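Local coordinates for protein 223aa long hypothetical arylmalonate decarboxylase (Sulfolobus tokodaii, PDB 2DGD) that is of unknown function but probably acts as an arylmalonate decarboxylase-like lyase of the Asp/Glu racemase superfamily, assembled as an octamer, at residues 108-117 with 168-179. Residues are numbered along the deposited sequence; the frame is centred on the assembly and turned at random.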
loop_
_atom_site.group_PDB
_atom_site.type_symbol
_atom_site.label_atom_id
_atom_site.label_comp_id
_atom_site.label_asym_id
_atom_site.label_seq_id
_atom_site.Cartn_x
_atom_site.Cartn_y
_atom_site.Cartn_z
ATOM N N VAL A 108 33.783 6.263 -18.317
ATOM C CA VAL A 108 34.001 7.570 -17.728
ATOM C C VAL A 108 35.399 8.111 -17.995
ATOM O O VAL A 108 36.393 7.457 -17.682
ATOM C CB VAL A 108 33.755 7.525 -16.202
ATOM C CG1 VAL A 108 34.190 8.828 -15.558
ATOM C CG2 VAL A 108 32.287 7.270 -15.928
ATOM N N ARG A 109 35.470 9.304 -18.583
ATOM C CA ARG A 109 36.751 9.940 -18.857
ATOM C C ARG A 109 36.920 11.202 -18.011
ATOM O O ARG A 109 37.993 11.449 -17.463
ATOM C CB ARG A 109 36.893 10.272 -20.344
ATOM C CG ARG A 109 37.109 9.056 -21.227
ATOM C CD ARG A 109 37.889 9.415 -22.495
ATOM N NE ARG A 109 37.164 9.085 -23.724
ATOM C CZ ARG A 109 35.981 9.595 -24.062
ATOM N NH1 ARG A 109 35.404 9.230 -25.203
ATOM N NH2 ARG A 109 35.371 10.466 -23.264
ATOM N N LYS A 110 35.864 12.005 -17.909
ATOM C CA LYS A 110 35.908 13.221 -17.099
ATOM C C LYS A 110 35.276 12.916 -15.741
ATOM O O LYS A 110 34.186 12.357 -15.660
ATOM C CB LYS A 110 35.167 14.356 -17.806
ATOM C CG LYS A 110 35.898 14.858 -19.032
ATOM C CD LYS A 110 35.053 15.814 -19.840
ATOM C CE LYS A 110 35.817 16.308 -21.052
ATOM N NZ LYS A 110 34.952 17.100 -21.970
ATOM N N LEU A 111 35.966 13.291 -14.674
ATOM C CA LEU A 111 35.486 12.995 -13.336
ATOM C C LEU A 111 35.527 14.175 -12.355
ATOM O O LEU A 111 36.451 14.998 -12.389
ATOM C CB LEU A 111 36.327 11.843 -12.777
ATOM C CG LEU A 111 35.967 11.205 -11.439
ATOM C CD1 LEU A 111 34.674 10.421 -11.590
ATOM C CD2 LEU A 111 37.085 10.280 -10.992
ATOM N N TRP A 112 34.512 14.258 -11.495
ATOM C CA TRP A 112 34.461 15.288 -10.466
ATOM C C TRP A 112 34.585 14.491 -9.168
ATOM O O TRP A 112 33.862 13.505 -8.970
ATOM C CB TRP A 112 33.138 16.036 -10.485
ATOM C CG TRP A 112 33.202 17.299 -9.669
ATOM C CD1 TRP A 112 33.515 18.552 -10.121
ATOM C CD2 TRP A 112 33.011 17.422 -8.249
ATOM N NE1 TRP A 112 33.532 19.442 -9.074
ATOM C CE2 TRP A 112 33.225 18.779 -7.915
ATOM C CE3 TRP A 112 32.678 16.517 -7.229
ATOM C CZ2 TRP A 112 33.118 19.256 -6.606
ATOM C CZ3 TRP A 112 32.572 16.993 -5.920
ATOM C CH2 TRP A 112 32.791 18.353 -5.624
ATOM N N ILE A 113 35.491 14.904 -8.287
ATOM C CA ILE A 113 35.716 14.173 -7.044
ATOM C C ILE A 113 35.342 14.886 -5.746
ATOM O O ILE A 113 35.813 15.986 -5.464
ATOM C CB ILE A 113 37.194 13.740 -6.948
ATOM C CG1 ILE A 113 37.527 12.808 -8.106
ATOM C CG2 ILE A 113 37.471 13.057 -5.619
ATOM C CD1 ILE A 113 39.000 12.527 -8.247
ATOM N N GLY A 114 34.495 14.239 -4.952
ATOM C CA GLY A 114 34.101 14.799 -3.676
ATOM C C GLY A 114 34.708 13.947 -2.578
ATOM O O GLY A 114 34.716 12.725 -2.691
ATOM N N THR A 115 35.231 14.572 -1.526
ATOM C CA THR A 115 35.833 13.826 -0.419
ATOM C C THR A 115 35.469 14.452 0.929
ATOM O O THR A 115 34.903 15.543 0.993
ATOM C CB THR A 115 37.382 13.795 -0.500
ATOM O OG1 THR A 115 37.913 14.985 0.090
ATOM C CG2 THR A 115 37.852 13.717 -1.930
ATOM N N PRO A 116 35.769 13.751 2.027
ATOM C CA PRO A 116 35.446 14.316 3.334
ATOM C C PRO A 116 36.708 14.905 3.974
ATOM O O PRO A 116 36.652 15.504 5.044
ATOM C CB PRO A 116 34.927 13.105 4.091
ATOM C CG PRO A 116 35.854 12.036 3.627
ATOM C CD PRO A 116 35.988 12.295 2.127
ATOM N N TYR A 117 37.835 14.741 3.285
ATOM C CA TYR A 117 39.144 15.192 3.761
ATOM C C TYR A 117 39.437 16.683 3.666
ATOM O O TYR A 117 38.634 17.469 3.170
ATOM C CB TYR A 117 40.250 14.460 3.003
ATOM C CG TYR A 117 39.974 13.004 2.748
ATOM C CD1 TYR A 117 39.715 12.128 3.796
ATOM C CD2 TYR A 117 39.987 12.495 1.452
ATOM C CE1 TYR A 117 39.479 10.778 3.564
ATOM C CE2 TYR A 117 39.753 11.152 1.203
ATOM C CZ TYR A 117 39.501 10.296 2.262
ATOM O OH TYR A 117 39.298 8.957 2.013
ATOM N N GLU A 168 30.943 22.970 -12.612
ATOM C CA GLU A 168 32.009 22.061 -13.006
ATOM C C GLU A 168 31.485 20.630 -13.080
ATOM O O GLU A 168 31.753 19.907 -14.042
ATOM C CB GLU A 168 33.146 22.076 -11.997
ATOM C CG GLU A 168 33.623 23.421 -11.539
ATOM C CD GLU A 168 34.695 23.261 -10.469
ATOM O OE1 GLU A 168 34.388 22.660 -9.408
ATOM O OE2 GLU A 168 35.846 23.717 -10.692
ATOM N N VAL A 169 30.755 20.221 -12.043
ATOM C CA VAL A 169 30.218 18.868 -11.978
ATOM C C VAL A 169 29.544 18.472 -13.278
ATOM O O VAL A 169 29.690 17.334 -13.733
ATOM C CB VAL A 169 29.206 18.710 -10.821
ATOM C CG1 VAL A 169 28.473 17.384 -10.946
ATOM C CG2 VAL A 169 29.930 18.764 -9.489
ATOM N N LEU A 170 28.818 19.415 -13.877
ATOM C CA LEU A 170 28.109 19.164 -15.128
ATOM C C LEU A 170 29.043 18.931 -16.290
ATOM O O LEU A 170 28.605 18.544 -17.361
ATOM C CB LEU A 170 27.175 20.326 -15.460
ATOM C CG LEU A 170 25.986 20.474 -14.515
ATOM C CD1 LEU A 170 25.099 21.605 -14.998
ATOM C CD2 LEU A 170 25.198 19.168 -14.453
ATOM N N LYS A 171 30.329 19.178 -16.077
ATOM C CA LYS A 171 31.317 18.972 -17.126
ATOM C C LYS A 171 31.895 17.566 -17.060
ATOM O O LYS A 171 32.607 17.137 -17.962
ATOM C CB LYS A 171 32.459 19.980 -16.995
ATOM C CG LYS A 171 32.064 21.419 -17.222
ATOM C CD LYS A 171 33.223 22.323 -16.868
ATOM C CE LYS A 171 32.907 23.777 -17.121
ATOM N NZ LYS A 171 34.037 24.599 -16.615
ATOM N N ALA A 172 31.592 16.847 -15.987
ATOM C CA ALA A 172 32.109 15.496 -15.805
ATOM C C ALA A 172 31.186 14.429 -16.383
ATOM O O ALA A 172 30.039 14.707 -16.738
ATOM C CB ALA A 172 32.343 15.230 -14.315
ATOM N N ASP A 173 31.700 13.209 -16.490
ATOM C CA ASP A 173 30.916 12.093 -17.001
ATOM C C ASP A 173 30.296 11.385 -15.814
ATOM O O ASP A 173 29.337 10.627 -15.956
ATOM C CB ASP A 173 31.796 11.093 -17.750
ATOM C CG ASP A 173 32.386 11.669 -19.004
ATOM O OD1 ASP A 173 31.618 12.249 -19.794
ATOM O OD2 ASP A 173 33.614 11.537 -19.206
ATOM N N ALA A 174 30.862 11.642 -14.640
ATOM C CA ALA A 174 30.390 11.026 -13.412
ATOM C C ALA A 174 31.044 11.698 -12.223
ATOM O O ALA A 174 32.047 12.396 -12.369
ATOM C CB ALA A 174 30.728 9.539 -13.412
ATOM N N VAL A 175 30.462 11.479 -11.050
ATOM C CA VAL A 175 30.977 12.020 -9.803
ATOM C C VAL A 175 31.421 10.849 -8.939
ATOM O O VAL A 175 30.808 9.775 -8.959
ATOM C CB VAL A 175 29.891 12.797 -9.032
ATOM C CG1 VAL A 175 30.372 13.099 -7.628
ATOM C CG2 VAL A 175 29.534 14.082 -9.762
ATOM N N TYR A 176 32.492 11.052 -8.184
ATOM C CA TYR A 176 32.988 10.011 -7.297
ATOM C C TYR A 176 33.109 10.592 -5.902
ATOM O O TYR A 176 33.694 11.656 -5.725
ATOM C CB TYR A 176 34.356 9.503 -7.769
ATOM C CG TYR A 176 35.104 8.682 -6.730
ATOM C CD1 TYR A 176 34.557 7.510 -6.204
ATOM C CD2 TYR A 176 36.351 9.088 -6.263
ATOM C CE1 TYR A 176 35.237 6.766 -5.233
ATOM C CE2 TYR A 176 37.038 8.353 -5.297
ATOM C CZ TYR A 176 36.474 7.194 -4.785
ATOM O OH TYR A 176 37.149 6.476 -3.818
ATOM N N ILE A 177 32.543 9.904 -4.914
ATOM C CA ILE A 177 32.620 10.362 -3.530
ATOM C C ILE A 177 33.471 9.370 -2.749
ATOM O O ILE A 177 33.051 8.238 -2.506
ATOM C CB ILE A 177 31.216 10.471 -2.901
ATOM C CG1 ILE A 177 30.371 11.453 -3.708
ATOM C CG2 ILE A 177 31.314 10.969 -1.477
ATOM C CD1 ILE A 177 28.927 11.526 -3.270
ATOM N N ALA A 178 34.664 9.806 -2.355
ATOM C CA ALA A 178 35.611 8.957 -1.632
ATOM C C ALA A 178 35.334 8.721 -0.147
ATOM O O ALA A 178 34.608 9.475 0.491
ATOM C CB ALA A 178 37.016 9.514 -1.803
ATOM N N CYS A 179 35.938 7.655 0.370
ATOM C CA CYS A 179 35.857 7.218 1.768
ATOM C C CYS A 179 34.614 6.411 2.127
ATOM O O CYS A 179 33.478 6.838 1.892
ATOM C CB CYS A 179 35.993 8.398 2.742
ATOM S SG CYS A 179 36.691 7.898 4.356
#
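Asp173 OD2 is gripped by two consecutive backbone amides, accepting from Lys110 N at 2.6 Å. The second bond, from Arg109 N to the same Asp173 OD2, measures 3.0 Å. The two N-H groups reach it on its anti side from opposite faces of the carboxylate, and the bond from Lys110 N is almost straight (175°). In return Asp173 N donates to Lys110 O, so backbone and carboxylate of one residue together hold the Arg109-Lys110 backbone. The guanidinium of Arg109 stays beyond salt-bridge distance but may still favour the negative charge.

From there the two strands run parallel. Trp112 N donates to Ala174 O, Tyr176 N to Trp112 O, Gly114 N to Tyr176 O and Ala178 N to Gly114 O.

On the face carrying Trp112 and Val175, the indole packs against Glu168 and Val169 of helix 166-169. Its CG is anti to the backbone N (chi1 -166°), which brings the five-membered ring under Val169 CG2. This is a CH-pi contact only 3° off the ring normal. The Val169 CG2 methyl sits 3.4 Å from the centroid of that Trp112 ring. In the ring plane, Trp112 NE1 makes a weak bond to Glu168 OE1 at 3.3 Å. Val175 lies alongside, its CG1 4.1 Å from Trp112 CE3, and Leu195 of helix 187-195 packs against both valines. On the other face, Leu111 CD1 touches Tyr176 CB at 3.9 Å, with helix 95-105 alongside.

Farther along the chains, Cys179 CB sits against Pro116 CG and the Tyr117 hydroxyl, while Cys179 N bonds to Glu202. Flanked by strands 135-141 and 199-201, the pair forms the centre of a four-stranded parallel sheet with helices packed on its faces, the alpha/beta architecture expected of an Asp/Glu racemase-type domain.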